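Local coordinates for relaxosome protein TraM (Escherichia coli, PDB 4QPO) that binds plasmid DNA as a homotetramer and forms part of the relaxosome, which facilitates the site-specific cut by TraI at the origin of transfer, at residues N16-K21 with S35-M40. Residues are numbered along the deposited sequence; the frame is centred on the assembly and turned at random.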
loop_
_atom_site.group_PDB
_atom_site.type_symbol
_atom_site.label_atom_id
_atom_site.label_comp_id
_atom_site.label_asym_id
_atom_site.label_seq_id
_atom_site.Cartn_x
_atom_site.Cartn_y
_atom_site.Cartn_z
ATOM N N ASN A 16 7.598 6.271 15.490
ATOM C CA ASN A 16 8.656 7.090 16.071
ATOM C C ASN A 16 9.791 7.351 15.095
ATOM O O ASN A 16 10.295 8.470 15.007
ATOM C CB ASN A 16 9.203 6.428 17.326
ATOM C CG ASN A 16 8.276 6.585 18.505
ATOM O OD1 ASN A 16 7.414 7.463 18.511
ATOM N ND2 ASN A 16 8.462 5.749 19.528
ATOM N N ALA A 17 10.192 6.311 14.370
ATOM C CA ALA A 17 11.269 6.426 13.389
ATOM C C ALA A 17 10.864 7.351 12.238
ATOM O O ALA A 17 11.694 8.075 11.695
ATOM C CB ALA A 17 11.651 5.059 12.861
ATOM N N ILE A 18 9.586 7.326 11.870
ATOM C CA ILE A 18 9.082 8.253 10.864
ATOM C C ILE A 18 9.294 9.662 11.361
ATOM O O ILE A 18 9.867 10.483 10.658
ATOM C CB ILE A 18 7.582 8.059 10.557
ATOM C CG1 ILE A 18 7.303 6.649 10.046
ATOM C CG2 ILE A 18 7.112 9.091 9.530
ATOM C CD1 ILE A 18 7.876 6.389 8.702
ATOM N N ILE A 19 8.830 9.916 12.584
ATOM C CA ILE A 19 8.981 11.207 13.247
ATOM C C ILE A 19 10.427 11.712 13.175
ATOM O O ILE A 19 10.676 12.863 12.816
ATOM C CB ILE A 19 8.549 11.126 14.734
ATOM C CG1 ILE A 19 7.057 10.798 14.855
ATOM C CG2 ILE A 19 8.874 12.426 15.456
ATOM C CD1 ILE A 19 6.597 10.569 16.280
ATOM N N GLU A 20 11.370 10.830 13.501
ATOM C CA GLU A 20 12.794 11.166 13.513
ATOM C C GLU A 20 13.334 11.486 12.120
ATOM O O GLU A 20 14.076 12.454 11.937
ATOM C CB GLU A 20 13.601 10.019 14.127
ATOM C CG GLU A 20 13.673 10.046 15.639
ATOM C CD GLU A 20 14.631 11.105 16.158
ATOM O OE1 GLU A 20 15.461 11.606 15.364
ATOM O OE2 GLU A 20 14.561 11.435 17.362
ATOM N N LYS A 21 12.969 10.657 11.148
ATOM C CA LYS A 21 13.417 10.827 9.768
ATOM C C LYS A 21 12.866 12.119 9.157
ATOM O O LYS A 21 13.525 12.757 8.328
ATOM C CB LYS A 21 13.002 9.616 8.928
ATOM C CG LYS A 21 13.576 9.590 7.521
ATOM C CD LYS A 21 13.357 8.232 6.877
ATOM C CE LYS A 21 14.107 8.113 5.560
ATOM N NZ LYS A 21 14.134 6.711 5.032
ATOM N N SER A 35 0.666 11.779 16.865
ATOM C CA SER A 35 -0.734 11.678 16.460
ATOM C C SER A 35 -0.924 12.105 15.020
ATOM O O SER A 35 -1.635 11.462 14.275
ATOM C CB SER A 35 -1.622 12.530 17.371
ATOM O OG SER A 35 -1.643 12.003 18.683
ATOM N N ALA A 36 -0.288 13.207 14.639
ATOM C CA ALA A 36 -0.430 13.728 13.287
ATOM C C ALA A 36 0.006 12.679 12.273
ATOM O O ALA A 36 -0.673 12.449 11.273
ATOM C CB ALA A 36 0.376 15.010 13.121
ATOM N N THR A 37 1.129 12.027 12.564
ATOM C CA THR A 37 1.687 10.996 11.707
ATOM C C THR A 37 0.795 9.758 11.684
ATOM O O THR A 37 0.496 9.224 10.616
ATOM C CB THR A 37 3.113 10.619 12.162
ATOM O OG1 THR A 37 3.974 11.726 11.914
ATOM C CG2 THR A 37 3.642 9.426 11.392
ATOM N N ALA A 38 0.369 9.318 12.863
ATOM C CA ALA A 38 -0.538 8.192 12.996
ATOM C C ALA A 38 -1.826 8.423 12.216
ATOM O O ALA A 38 -2.314 7.543 11.525
ATOM C CB ALA A 38 -0.856 7.944 14.472
ATOM N N SER A 39 -2.367 9.621 12.342
ATOM C CA SER A 39 -3.612 9.972 11.689
ATOM C C SER A 39 -3.413 9.995 10.179
ATOM O O SER A 39 -4.273 9.561 9.401
ATOM C CB SER A 39 -4.090 11.324 12.227
ATOM O OG SER A 39 -5.140 11.847 11.445
ATOM N N MET A 40 -2.244 10.471 9.769
ATOM C CA MET A 40 -1.899 10.538 8.361
ATOM C C MET A 40 -1.781 9.140 7.787
ATOM O O MET A 40 -2.163 8.897 6.650
ATOM C CB MET A 40 -0.584 11.306 8.158
ATOM C CG MET A 40 -0.278 11.647 6.703
ATOM S SD MET A 40 1.375 11.134 6.188
ATOM C CE MET A 40 1.144 9.372 6.151
#
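The two helices of a ribbon-helix-helix (RHH) domain pack through a small hydrophobic interface, and in TraM Thr37 of helix 34-52 reaches across to Ile18 and Ile19 of helix 9-23. This is the DNA-binding part of the protein, in which a short strand, 2-6, precedes the helical pair. Methyl meets methyl at the closest point: CG2 of Thr37 lies 4.0 Å from CG2 of Ile18, and the two side chains meet at a slant. Both beta-branched residues present the same branch, for in each the CG2 methyl stands opposite the backbone N across the CA–CB bond, with the other branch turned beside that N (chi1 -60° in Ile18, -68° in Thr37). The longer arm of Ile18, through CG1 to CD1, leads away from Thr37.

Ile19 comes in along the other flank. Its CG1 stops 4.4 Å from OG1 of Thr37, a loose van der Waals approach by a carbon that can offer no hydrogen bond to the hydroxyl. A weak hydrogen bond joins OG1 to the carbonyl O of Ser33, the residue just ahead of helix 34-52; the methyl faces Ile18 while the hydroxyl, in this buried setting, has at least that weak partner. Backbones remain well apart, with CA of Ile19 and CA of Thr37 separated by 7.5 Å, and only 98 Å² is buried between the segments. Neighbouring residues of the chain extend this modest contact: Ile19 touches Phe34 and Val32, and Thr37 rests on Ile15 and Val32. On helix 34-52, Ser35, Ala38 and Ser39 pack against Leu5 of the second subunit, as suits a fold whose RHH unit is an intertwined dimer.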